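PDB 3MWB: prephenate dehydratase from Arthrobacter aurescens, which probably catalyses the decarboxylation and dehydration of prephenate to phenylpyruvate in phenylalanine biosynthesis, and binds L-phenylalanine in its ACT domain. Local coordinates for residues P14-F18 with S135-A139; L44-R48 with I74-L80; R84-I90 with A180-L186; D250-A255 with F276-R282. All coordinates share one frame; numbering follows the deposited sequence. Where two conformers were deposited one is given.

Contact 1. Residues P14-F18 with S135-A139; sequences PQGTF and SSTAA
Pro-14 to Thr-17 form a type II beta turn in the catalytic domain, in the loop between strand 8-12 and helix 18-23, and this turn takes the methyl of Ala-138 from the first turn of helix 137-143. Ala-138 CB reaches Gln-15 O at 3.2 Å, a tight fit. Two further carbons line its seat: Pro-14 CG lies 4.0 Å from Ala-138 CB, and Thr-17 CG2 lies 3.8 Å from it. Gly-16, with a positive phi of 87°, lets the turn close over this methyl. Ser-136 OG meets the CD-CG edge of the proline ring, 3.5 Å from Pro-14 CD. A chi1 of 66° turns the same OG back over its own helix, where it caps Ala-139 N at 3.2 Å in a nearly straight bond (167°). At the other end, Thr-137 OG1 stands at the edge of the Phe-18 ring, near its plane. Water 1 bridges the segments by donating to Gly-16 O at 2.8 Å and to Thr-137 OG1 at 2.7 Å. Thr-137 OG1 is also bonded to Glu-64 OE2, which takes the N-H of Phe-18 as well, so this carboxylate ties both helix starts together. Two N-capped helices, one from each lobe, facing each other across the cleft are typical of the type 2 periplasmic-binding-protein fold, in which prephenate dehydratases are expected to hold their substrate.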
loop_
_atom_site.group_PDB
_atom_site.type_symbol
_atom_site.label_atom_id
_atom_site.label_comp_id
_atom_site.label_asym_id
_atom_site.label_seq_id
_atom_site.Cartn_x
_atom_site.Cartn_y
_atom_site.Cartn_z
ATOM N N PRO A 14 11.040 21.298 -39.513
ATOM C CA PRO A 14 10.756 22.476 -40.330
ATOM C C PRO A 14 9.264 22.626 -40.690
ATOM O O PRO A 14 8.423 21.925 -40.150
ATOM C CB PRO A 14 11.622 22.247 -41.582
ATOM C CG PRO A 14 11.772 20.722 -41.674
ATOM C CD PRO A 14 11.479 20.141 -40.317
ATOM N N GLN A 15 8.944 23.557 -41.587
ATOM C CA GLN A 15 7.567 23.715 -42.043
ATOM C C GLN A 15 7.112 22.455 -42.803
ATOM O O GLN A 15 7.928 21.727 -43.381
ATOM C CB GLN A 15 7.395 25.010 -42.862
ATOM C CG GLN A 15 7.573 26.287 -42.008
ATOM C CD GLN A 15 7.203 27.590 -42.723
ATOM O OE1 GLN A 15 7.027 27.622 -43.942
ATOM N NE2 GLN A 15 7.088 28.678 -41.950
ATOM N N GLY A 16 5.814 22.160 -42.749
ATOM C CA GLY A 16 5.259 21.042 -43.529
ATOM C C GLY A 16 5.305 19.674 -42.872
ATOM O O GLY A 16 4.830 18.669 -43.452
ATOM N N THR A 17 5.870 19.622 -41.665
ATOM C CA THR A 17 5.860 18.395 -40.859
ATOM C C THR A 17 4.463 18.100 -40.314
ATOM O O THR A 17 3.552 18.932 -40.390
ATOM C CB THR A 17 6.821 18.508 -39.642
ATOM O OG1 THR A 17 6.533 19.718 -38.929
ATOM C CG2 THR A 17 8.292 18.553 -40.105
ATOM N N PHE A 18 4.303 16.905 -39.745
ATOM C CA PHE A 18 3.100 16.578 -38.999
ATOM C C PHE A 18 2.891 17.535 -37.821
ATOM O O PHE A 18 1.763 17.894 -37.496
ATOM C CB PHE A 18 3.152 15.110 -38.536
ATOM C CG PHE A 18 2.903 14.147 -39.642
ATOM C CD1 PHE A 18 3.943 13.774 -40.512
ATOM C CD2 PHE A 18 1.616 13.662 -39.874
ATOM C CE1 PHE A 18 3.697 12.894 -41.578
ATOM C CE2 PHE A 18 1.360 12.784 -40.931
ATOM C CZ PHE A 18 2.408 12.394 -41.779
ATOM N N SER A 135 16.042 13.298 -42.378
ATOM C CA SER A 135 15.997 13.985 -41.080
ATOM C C SER A 135 14.564 14.241 -40.586
ATOM O O SER A 135 14.306 14.228 -39.382
ATOM C CB SER A 135 16.795 15.304 -41.131
ATOM O OG SER A 135 16.171 16.204 -42.038
ATOM N N SER A 136 13.651 14.482 -41.525
ATOM C CA SER A 136 12.214 14.630 -41.255
ATOM C C SER A 136 11.425 14.316 -42.528
ATOM O O SER A 136 12.017 14.239 -43.611
ATOM C CB SER A 136 11.875 16.042 -40.743
ATOM O OG SER A 136 12.101 17.046 -41.722
ATOM N N THR A 137 10.112 14.115 -42.407
ATOM C CA THR A 137 9.284 13.884 -43.586
ATOM C C THR A 137 9.335 15.093 -44.528
ATOM O O THR A 137 9.462 14.931 -45.744
ATOM C CB THR A 137 7.791 13.492 -43.259
ATOM O OG1 THR A 137 7.088 14.604 -42.676
ATOM C CG2 THR A 137 7.734 12.274 -42.319
ATOM N N ALA A 138 9.240 16.288 -43.946
ATOM C CA ALA A 138 9.266 17.540 -44.710
ATOM C C ALA A 138 10.567 17.715 -45.501
ATOM O O ALA A 138 10.513 18.012 -46.687
ATOM C CB ALA A 138 9.022 18.743 -43.796
ATOM N N ALA A 139 11.719 17.526 -44.852
ATOM C CA ALA A 139 13.017 17.625 -45.537
ATOM C C ALA A 139 13.132 16.611 -46.674
ATOM O O ALA A 139 13.648 16.925 -47.750
ATOM C CB ALA A 139 14.180 17.471 -44.560
HETATM O O HOH W 1 5.516 16.088 -44.255
#

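Contact 2. Residues L44-R48 with I74-L80; sequences LERVR and IATGQEL
Arg-48, the last residue of helix 40-48, lays its guanidinium on Leu-80 and turns one edge to the backbone of the loop before strand 81-89. Arg-48 CZ sits 3.6 Å from Leu-80 CD1, a methyl placed over one guanidinium face, offset toward its rim. With the chain extended from CG to NE, Arg-48 NH2 donates to Gln-78 O at 3.2 Å, and that oxygen lies in the guanidinium plane. Arg-48 NE gives the same carbonyl a second, weak bond of 3.3 Å. Arg-48 NH2 has a further acceptor in Ala-73 O, at the end of helix 67-73. Behind the arginine the packing is close and apolar. Leu-44 divides its branches, CD1 meeting Ile-74 CG2 at 4.0 Å and CD2 meeting Leu-80 CD1 at 4.0 Å. The other Leu-80 methyl, CD2, lies 4.1 Å from Val-47 CG1, and Val-187 of strand 181-188 continues this layer. The solvent side is looser. Gln-78 rests its CB against the arginine stem but bends at chi2 (-75°), carrying its amide away from the helix. Water 2 links the two segments here, donating to Arg-48 O at 2.8 Å and accepting from Gln-78 NE2 at 3.1 Å. Two carbonyls gathered on one cationic end suggest that the arginine charge is partly balanced by backbone dipoles, including the C-terminal end of helix 67-73.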
loop_
_atom_site.group_PDB
_atom_site.type_symbol
_atom_site.label_atom_id
_atom_site.label_comp_id
_atom_site.label_asym_id
_atom_site.label_seq_id
_atom_site.Cartn_x
_atom_site.Cartn_y
_atom_site.Cartn_z
ATOM N N LEU A 44 10.789 25.696 -27.054
ATOM C CA LEU A 44 10.394 26.060 -25.689
ATOM C C LEU A 44 11.168 27.265 -25.162
ATOM O O LEU A 44 10.625 28.097 -24.423
ATOM C CB LEU A 44 10.544 24.859 -24.749
ATOM C CG LEU A 44 9.605 23.663 -25.036
ATOM C CD1 LEU A 44 9.942 22.468 -24.143
ATOM C CD2 LEU A 44 8.136 24.009 -24.850
ATOM N N GLU A 45 12.436 27.337 -25.541
ATOM C CA GLU A 45 13.312 28.429 -25.176
ATOM C C GLU A 45 12.660 29.756 -25.546
ATOM O O GLU A 45 12.632 30.685 -24.738
ATOM C CB GLU A 45 14.573 28.291 -25.993
ATOM C CG GLU A 45 15.820 28.663 -25.337
ATOM C CD GLU A 45 16.991 28.177 -26.158
ATOM O OE1 GLU A 45 17.639 29.019 -26.821
ATOM O OE2 GLU A 45 17.233 26.943 -26.169
ATOM N N ARG A 46 12.122 29.834 -26.761
ATOM C CA ARG A 46 11.512 31.079 -27.229
ATOM C C ARG A 46 10.334 31.478 -26.334
ATOM O O ARG A 46 10.172 32.657 -26.000
ATOM C CB ARG A 46 11.104 30.991 -28.715
ATOM N N VAL A 47 9.541 30.497 -25.915
ATOM C CA VAL A 47 8.419 30.738 -25.008
ATOM C C VAL A 47 8.936 31.229 -23.647
ATOM O O VAL A 47 8.494 32.256 -23.125
ATOM C CB VAL A 47 7.537 29.447 -24.825
ATOM C CG1 VAL A 47 6.498 29.648 -23.750
ATOM C CG2 VAL A 47 6.872 29.053 -26.160
ATOM N N ARG A 48 9.887 30.487 -23.090
ATOM C CA ARG A 48 10.512 30.859 -21.814
ATOM C C ARG A 48 11.107 32.282 -21.805
ATOM O O ARG A 48 11.010 32.983 -20.796
ATOM C CB ARG A 48 11.560 29.823 -21.431
ATOM C CG ARG A 48 10.940 28.508 -21.012
ATOM C CD ARG A 48 11.898 27.329 -21.117
ATOM N NE ARG A 48 11.549 26.326 -20.113
ATOM C CZ ARG A 48 11.828 25.026 -20.209
ATOM N NH1 ARG A 48 12.443 24.555 -21.279
ATOM N NH2 ARG A 48 11.474 24.199 -19.231
ATOM N N ILE A 74 10.496 19.723 -20.516
ATOM C CA ILE A 74 9.445 20.258 -19.640
ATOM C C ILE A 74 9.649 19.874 -18.177
ATOM O O ILE A 74 8.883 20.291 -17.308
ATOM C CB ILE A 74 8.017 19.844 -20.110
ATOM C CG1 ILE A 74 7.806 18.324 -19.979
ATOM C CG2 ILE A 74 7.795 20.295 -21.556
ATOM C CD1 ILE A 74 6.363 17.878 -20.246
ATOM N N ALA A 75 10.689 19.083 -17.920
ATOM C CA ALA A 75 10.981 18.566 -16.578
ATOM C C ALA A 75 12.023 19.389 -15.853
ATOM O O ALA A 75 12.329 19.123 -14.695
ATOM C CB ALA A 75 11.445 17.155 -16.666
ATOM N N THR A 76 12.599 20.375 -16.531
ATOM C CA THR A 76 13.664 21.176 -15.911
ATOM C C THR A 76 13.587 22.582 -16.426
ATOM O O THR A 76 13.046 22.810 -17.501
ATOM C CB THR A 76 15.094 20.654 -16.241
ATOM O OG1 THR A 76 15.194 20.349 -17.640
ATOM C CG2 THR A 76 15.453 19.434 -15.423
ATOM N N GLY A 77 14.123 23.513 -15.643
ATOM C CA GLY A 77 14.306 24.891 -16.082
ATOM C C GLY A 77 13.094 25.737 -15.757
ATOM O O GLY A 77 12.325 25.416 -14.846
ATOM N N GLN A 78 12.924 26.818 -16.506
ATOM C CA GLN A 78 11.842 27.751 -16.261
ATOM C C GLN A 78 10.483 27.052 -16.270
ATOM O O GLN A 78 10.251 26.139 -17.062
ATOM C CB GLN A 78 11.896 28.901 -17.283
ATOM C CG GLN A 78 13.238 29.675 -17.316
ATOM C CD GLN A 78 13.425 30.612 -16.133
ATOM O OE1 GLN A 78 14.247 30.357 -15.241
ATOM N NE2 GLN A 78 12.682 31.721 -16.125
ATOM N N GLU A 79 9.600 27.462 -15.369
ATOM C CA GLU A 79 8.249 26.902 -15.303
ATOM C C GLU A 79 7.489 27.061 -16.632
ATOM O O GLU A 79 7.589 28.089 -17.318
ATOM C CB GLU A 79 7.470 27.561 -14.159
ATOM N N LEU A 80 6.744 26.023 -16.989
ATOM C CA LEU A 80 5.888 26.024 -18.173
ATOM C C LEU A 80 4.548 25.382 -17.841
ATOM O O LEU A 80 4.443 24.632 -16.859
ATOM C CB LEU A 80 6.550 25.218 -19.278
ATOM C CG LEU A 80 7.791 25.751 -19.975
ATOM C CD1 LEU A 80 8.328 24.647 -20.869
ATOM C CD2 LEU A 80 7.495 26.995 -20.787
HETATM O O HOH W 2 10.503 31.736 -18.306
#

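Contact 3. Residues R84-I90 with A180-L186; sequences REALVPI and AVTRFIL
Leu-87 and Arg-183 mesh on one face of an antiparallel strand pair, where strands 84-89 and 181-186 run at 159°. The branch Leu-87 CD2 drops into the notch between two neighbours, 3.8 Å from Val-181 CG2 and 3.8 Å from Arg-183 CG. Next to it, Val-181 CG1 abuts the backbone of Pro-89, 3.8 Å from Pro-89 CA. Further along, Glu-85 leans across to Arg-183, whose chain is extended from CG to NE. There the guanidinium grips one oxygen side-on, Arg-183 NE and Arg-183 NH2 each 2.9 Å from Glu-85 OE1. The oxygen lies in the guanidinium plane, while the carboxylate itself is turned 73° to it. Lys-201 adds a second charge at Glu-85 OE1, and Ala-283 N bonds to Glu-85 OE2. The opposite face is more apolar. Val-88 CG2 packs against the Phe-184 ring, 3.9 Å from Phe-184 CE1, while Thr-182 CG2 lies over one ring face. Thr-19 and Ala-22 of helix 18-23 and Met-56 of strand 54-60 also touch the Phe-184 side chain. Where the strands end, Ile-90 CD1 noses up to Thr-182 OG1 at 3.3 Å, a hydroxyl bonded to Asn-61 O. The backbone ladder closes there with Ile-90 N to Ala-180 O. Thr-182, Arg-183 and Phe-184 spell the TRF motif of prephenate dehydratases, and a returning strand slotted antiparallel between 54-60 and 81-89 gives the 2-1-3-n-4 sheet order of type 2 periplasmic-binding-protein lobes.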
loop_
_atom_site.group_PDB
_atom_site.type_symbol
_atom_site.label_atom_id
_atom_site.label_comp_id
_atom_site.label_asym_id
_atom_site.label_seq_id
_atom_site.Cartn_x
_atom_site.Cartn_y
_atom_site.Cartn_z
ATOM N N ARG A 84 -3.132 23.166 -23.806
ATOM C CA ARG A 84 -3.927 22.427 -24.780
ATOM C C ARG A 84 -3.203 21.167 -25.178
ATOM O O ARG A 84 -1.967 21.139 -25.240
ATOM C CB ARG A 84 -4.168 23.244 -26.032
ATOM C CG ARG A 84 -5.010 22.517 -27.089
ATOM C CD ARG A 84 -5.155 23.359 -28.353
ATOM N NE ARG A 84 -5.999 24.511 -28.105
ATOM C CZ ARG A 84 -7.314 24.530 -28.305
ATOM N NH1 ARG A 84 -7.940 23.446 -28.757
ATOM N NH2 ARG A 84 -7.997 25.630 -28.039
ATOM N N GLU A 85 -3.975 20.125 -25.457
ATOM C CA GLU A 85 -3.411 18.931 -26.044
ATOM C C GLU A 85 -4.156 18.680 -27.357
ATOM O O GLU A 85 -5.292 19.106 -27.510
ATOM C CB GLU A 85 -3.491 17.752 -25.058
ATOM C CG GLU A 85 -4.881 17.217 -24.778
ATOM C CD GLU A 85 -4.863 15.793 -24.197
ATOM O OE1 GLU A 85 -3.773 15.273 -23.868
ATOM O OE2 GLU A 85 -5.945 15.202 -24.053
ATOM N N ALA A 86 -3.487 18.032 -28.303
ATOM C CA ALA A 86 -4.102 17.633 -29.572
ATOM C C ALA A 86 -3.780 16.183 -29.914
ATOM O O ALA A 86 -2.655 15.703 -29.700
ATOM C CB ALA A 86 -3.638 18.536 -30.678
ATOM N N LEU A 87 -4.774 15.487 -30.448
ATOM C CA LEU A 87 -4.580 14.130 -30.915
ATOM C C LEU A 87 -4.877 14.147 -32.403
ATOM O O LEU A 87 -6.054 14.219 -32.796
ATOM C CB LEU A 87 -5.521 13.167 -30.195
ATOM C CG LEU A 87 -5.051 12.623 -28.855
ATOM C CD1 LEU A 87 -6.230 11.974 -28.103
ATOM C CD2 LEU A 87 -3.904 11.636 -29.036
ATOM N N VAL A 88 -3.816 14.115 -33.214
ATOM C CA VAL A 88 -3.924 14.296 -34.663
ATOM C C VAL A 88 -3.719 12.988 -35.429
ATOM O O VAL A 88 -2.621 12.448 -35.406
ATOM C CB VAL A 88 -2.905 15.351 -35.180
ATOM C CG1 VAL A 88 -3.058 15.564 -36.695
ATOM C CG2 VAL A 88 -3.062 16.685 -34.415
ATOM N N PRO A 89 -4.776 12.494 -36.119
ATOM C CA PRO A 89 -4.706 11.308 -36.999
ATOM C C PRO A 89 -3.582 11.420 -38.043
ATOM O O PRO A 89 -3.398 12.481 -38.656
ATOM C CB PRO A 89 -6.091 11.279 -37.681
ATOM C CG PRO A 89 -7.000 11.941 -36.676
ATOM C CD PRO A 89 -6.153 13.027 -36.027
ATOM N N ILE A 90 -2.821 10.339 -38.198
ATOM C CA ILE A 90 -1.672 10.324 -39.085
ATOM C C ILE A 90 -2.103 9.707 -40.417
ATOM O O ILE A 90 -2.639 8.601 -40.448
ATOM C CB ILE A 90 -0.496 9.510 -38.484
ATOM C CG1 ILE A 90 -0.015 10.131 -37.159
ATOM C CG2 ILE A 90 0.665 9.410 -39.482
ATOM C CD1 ILE A 90 0.813 9.179 -36.283
ATOM N N ALA A 180 -3.613 5.291 -36.063
ATOM C CA ALA A 180 -2.392 6.041 -35.752
ATOM C C ALA A 180 -2.690 7.520 -35.481
ATOM O O ALA A 180 -3.319 8.202 -36.305
ATOM C CB ALA A 180 -1.398 5.926 -36.890
ATOM N N VAL A 181 -2.223 8.011 -34.330
ATOM C CA VAL A 181 -2.371 9.430 -33.983
ATOM C C VAL A 181 -1.135 9.880 -33.252
ATOM O O VAL A 181 -0.499 9.080 -32.577
ATOM C CB VAL A 181 -3.591 9.706 -33.072
ATOM C CG1 VAL A 181 -4.923 9.370 -33.790
ATOM C CG2 VAL A 181 -3.472 8.933 -31.740
ATOM N N THR A 182 -0.798 11.161 -33.401
ATOM C CA THR A 182 0.259 11.770 -32.610
ATOM C C THR A 182 -0.368 12.665 -31.549
ATOM O O THR A 182 -1.315 13.410 -31.823
ATOM C CB THR A 182 1.224 12.592 -33.503
ATOM O OG1 THR A 182 1.783 11.732 -34.502
ATOM C CG2 THR A 182 2.381 13.226 -32.667
ATOM N N ARG A 183 0.141 12.571 -30.332
ATOM C CA ARG A 183 -0.291 13.454 -29.282
ATOM C C ARG A 183 0.698 14.608 -29.209
ATOM O O ARG A 183 1.920 14.398 -29.176
ATOM C CB ARG A 183 -0.373 12.709 -27.963
ATOM C CG ARG A 183 -1.248 13.397 -26.924
ATOM C CD ARG A 183 -1.345 12.591 -25.642
ATOM N NE ARG A 183 -1.607 13.546 -24.588
ATOM C CZ ARG A 183 -0.808 13.814 -23.567
ATOM N NH1 ARG A 183 0.301 13.129 -23.346
ATOM N NH2 ARG A 183 -1.177 14.739 -22.726
ATOM N N PHE A 184 0.156 15.817 -29.244
ATOM C CA PHE A 184 0.938 17.035 -29.110
ATOM C C PHE A 184 0.491 17.803 -27.865
ATOM O O PHE A 184 -0.635 17.629 -27.394
ATOM C CB PHE A 184 0.730 17.949 -30.337
ATOM C CG PHE A 184 1.190 17.352 -31.646
ATOM C CD1 PHE A 184 0.319 16.552 -32.412
ATOM C CD2 PHE A 184 2.465 17.627 -32.140
ATOM C CE1 PHE A 184 0.724 16.015 -33.639
ATOM C CE2 PHE A 184 2.897 17.097 -33.359
ATOM C CZ PHE A 184 2.016 16.289 -34.122
ATOM N N ILE A 185 1.361 18.679 -27.367
ATOM C CA ILE A 185 1.000 19.599 -26.297
ATOM C C ILE A 185 1.385 21.020 -26.681
ATOM O O ILE A 185 2.378 21.255 -27.376
ATOM C CB ILE A 185 1.606 19.200 -24.900
ATOM C CG1 ILE A 185 3.121 18.962 -25.005
ATOM C CG2 ILE A 185 0.864 17.999 -24.322
ATOM C CD1 ILE A 185 3.843 18.796 -23.676
ATOM N N LEU A 186 0.566 21.968 -26.263
ATOM C CA LEU A 186 0.839 23.385 -26.489
ATOM C C LEU A 186 1.237 23.978 -25.146
ATOM O O LEU A 186 0.481 23.933 -24.197
ATOM C CB LEU A 186 -0.410 24.095 -27.027
ATOM C CG LEU A 186 -0.307 25.542 -27.528
ATOM C CD1 LEU A 186 0.573 25.655 -28.785
ATOM C CD2 LEU A 186 -1.720 26.081 -27.821
#

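Contact 4. Residues D250-A255 with F276-R282; sequences DADGHA and FLGSYAR
Ser-279 comes up under the loop that leaves strand 245-252 and meets His-254 and Ala-255 with successive atoms. Its CB lies over one face of the imidazole, a CH-pi contact 3.9 Å from the centroid of the His-254 ring and nearest to ND1. Rotation about the CA-CB bond (chi1 -66°) sets OG anti to the carbonyl carbon and turns it from the ring toward the backbone. There Ser-279 OG accepts from Ala-255 N at 2.8 Å, the N-H bent to 150°. The same OG is hydrogen-bonded to Thr-202 OG1 of strand 200-207, so it has a second partner. Ala-255 CB sits 3.4 Å from Ser-279 OG and 3.8 Å from Phe-276 CZ, so the methyl touches both the hydroxyl and the ring. Strands 245-252 and 275-281 run parallel with strand 200-207 between them, and helix 258-270 joins them; this is the split beta-alpha-beta crossover of the ACT domain, a ferredoxin-like fold. With the middle strand in the way, the two segments meet through side chains and through the loop after Asp-252. One such bridge joins Asp-252 OD1 to Arg-282 NH1, a salt bridge of 3.2 Å, with carboxylate and guanidinium planes almost perpendicular (85°). Arg-282 bends at chi3 to get there, and its NH2 pairs with Asp-284. Water 3 accepts from Arg-282 NH1 at 2.9 Å. Asp-252 OD2 bonds to Asn-229 ND2, a residue of the pocket that holds the phenylalanine.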
loop_
_atom_site.group_PDB
_atom_site.type_symbol
_atom_site.label_atom_id
_atom_site.label_comp_id
_atom_site.label_asym_id
_atom_site.label_seq_id
_atom_site.Cartn_x
_atom_site.Cartn_y
_atom_site.Cartn_z
ATOM N N ASP A 250 0.513 12.032 -16.223
ATOM C CA ASP A 250 -0.778 12.684 -16.541
ATOM C C ASP A 250 -1.857 12.048 -15.688
ATOM O O ASP A 250 -1.982 10.806 -15.663
ATOM C CB ASP A 250 -1.174 12.532 -18.027
ATOM C CG ASP A 250 -0.147 13.137 -19.002
ATOM O OD1 ASP A 250 0.624 14.058 -18.617
ATOM O OD2 ASP A 250 -0.125 12.698 -20.176
ATOM N N ALA A 251 -2.617 12.886 -14.973
ATOM C CA ALA A 251 -3.777 12.441 -14.181
ATOM C C ALA A 251 -5.068 12.963 -14.780
ATOM O O ALA A 251 -5.070 14.036 -15.425
ATOM C CB ALA A 251 -3.639 12.914 -12.734
ATOM N N ASP A 252 -6.155 12.210 -14.600
ATOM C CA ASP A 252 -7.519 12.685 -14.920
ATOM C C ASP A 252 -7.945 13.694 -13.876
ATOM O O ASP A 252 -7.929 13.397 -12.670
ATOM C CB ASP A 252 -8.530 11.549 -14.846
ATOM C CG ASP A 252 -8.380 10.539 -15.964
ATOM O OD1 ASP A 252 -7.571 10.777 -16.900
ATOM O OD2 ASP A 252 -9.104 9.508 -15.919
ATOM N N GLY A 253 -8.337 14.884 -14.310
ATOM C CA GLY A 253 -8.792 15.868 -13.370
ATOM C C GLY A 253 -8.217 17.243 -13.559
ATOM O O GLY A 253 -7.289 17.471 -14.355
ATOM N N HIS A 254 -8.767 18.170 -12.797
ATOM C CA HIS A 254 -8.339 19.561 -12.857
ATOM C C HIS A 254 -7.806 19.942 -11.476
ATOM O O HIS A 254 -8.353 19.507 -10.465
ATOM C CB HIS A 254 -9.538 20.407 -13.193
ATOM C CG HIS A 254 -9.222 21.849 -13.411
ATOM N ND1 HIS A 254 -9.055 22.387 -14.666
ATOM C CD2 HIS A 254 -9.095 22.876 -12.541
ATOM C CE1 HIS A 254 -8.835 23.688 -14.561
ATOM N NE2 HIS A 254 -8.851 24.007 -13.279
ATOM N N ALA A 255 -6.750 20.761 -11.439
ATOM C CA ALA A 255 -6.103 21.153 -10.177
ATOM C C ALA A 255 -7.082 21.660 -9.100
ATOM O O ALA A 255 -6.836 21.462 -7.909
ATOM C CB ALA A 255 -5.016 22.186 -10.433
ATOM N N PHE A 276 4.481 21.617 -11.403
ATOM C CA PHE A 276 3.120 21.580 -11.919
ATOM C C PHE A 276 3.121 22.001 -13.392
ATOM O O PHE A 276 3.574 23.109 -13.735
ATOM C CB PHE A 276 2.191 22.459 -11.077
ATOM C CG PHE A 276 0.767 22.485 -11.575
ATOM C CD1 PHE A 276 -0.100 21.411 -11.341
ATOM C CD2 PHE A 276 0.290 23.597 -12.268
ATOM C CE1 PHE A 276 -1.400 21.430 -11.786
ATOM C CE2 PHE A 276 -1.021 23.623 -12.719
ATOM C CZ PHE A 276 -1.868 22.542 -12.479
ATOM N N LEU A 277 2.610 21.109 -14.252
ATOM C CA LEU A 277 2.605 21.322 -15.722
ATOM C C LEU A 277 1.208 21.620 -16.319
ATOM O O LEU A 277 0.983 21.527 -17.525
ATOM C CB LEU A 277 3.261 20.130 -16.425
ATOM C CG LEU A 277 4.784 20.087 -16.616
ATOM C CD1 LEU A 277 5.203 21.230 -17.529
ATOM C CD2 LEU A 277 5.525 20.176 -15.310
ATOM N N GLY A 278 0.272 21.999 -15.475
ATOM C CA GLY A 278 -0.988 22.505 -15.981
ATOM C C GLY A 278 -2.123 21.519 -15.905
ATOM O O GLY A 278 -1.924 20.283 -15.822
ATOM N N SER A 279 -3.321 22.093 -15.886
ATOM C CA SER A 279 -4.574 21.366 -16.063
ATOM C C SER A 279 -5.134 21.920 -17.353
ATOM O O SER A 279 -4.989 23.117 -17.635
ATOM C CB SER A 279 -5.546 21.625 -14.900
ATOM O OG SER A 279 -5.040 21.083 -13.691
ATOM N N TYR A 280 -5.742 21.051 -18.147
ATOM C CA TYR A 280 -6.175 21.426 -19.491
ATOM C C TYR A 280 -7.183 20.400 -19.992
ATOM O O TYR A 280 -7.191 19.239 -19.525
ATOM C CB TYR A 280 -4.967 21.542 -20.470
ATOM C CG TYR A 280 -4.095 20.323 -20.454
ATOM C CD1 TYR A 280 -3.081 20.187 -19.491
ATOM C CD2 TYR A 280 -4.303 19.267 -21.345
ATOM C CE1 TYR A 280 -2.305 19.041 -19.416
ATOM C CE2 TYR A 280 -3.487 18.083 -21.269
ATOM C CZ TYR A 280 -2.496 18.005 -20.301
ATOM O OH TYR A 280 -1.661 16.905 -20.193
ATOM N N ALA A 281 -8.016 20.823 -20.937
ATOM C CA ALA A 281 -9.069 19.976 -21.496
ATOM C C ALA A 281 -8.479 18.768 -22.210
ATOM O O ALA A 281 -7.483 18.894 -22.932
ATOM C CB ALA A 281 -9.953 20.795 -22.467
ATOM N N ARG A 282 -9.088 17.600 -21.994
ATOM C CA ARG A 282 -8.766 16.389 -22.762
ATOM C C ARG A 282 -9.203 16.560 -24.211
ATOM O O ARG A 282 -10.346 16.963 -24.474
ATOM C CB ARG A 282 -9.441 15.133 -22.177
ATOM C CG ARG A 282 -9.013 14.797 -20.717
ATOM C CD ARG A 282 -9.603 13.469 -20.175
ATOM N NE ARG A 282 -9.615 12.371 -21.141
ATOM C CZ ARG A 282 -8.902 11.243 -21.054
ATOM N NH1 ARG A 282 -8.091 11.014 -20.029
ATOM N NH2 ARG A 282 -9.008 10.326 -22.016
HETATM O O HOH W 3 -7.820 8.409 -18.844
#

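Overall arrangement
Contacts 1, 2 and 3 lie in the catalytic domain; contact 4 belongs to the ACT domain, its centre about 30 Å from that of contact 1, on the other side of the chain's centre. Along the chain, contact 2 is nested inside the loop closed by contact 1, contact 3 crosses contact 1, and contact 4 follows. Contact 3 lies between contacts 1 and 4 and touches both: Phe-18 packs on Ile-90, while Arg-183 reaches Asp-250 in a long, weak ion pair. Contact 2 also touches contact 4, through Leu-277. Glu-85 of strand 81-89 packs on Tyr-280 and Arg-282, so this edge strand lies against the ACT domain, consistent with a signal passing between domains.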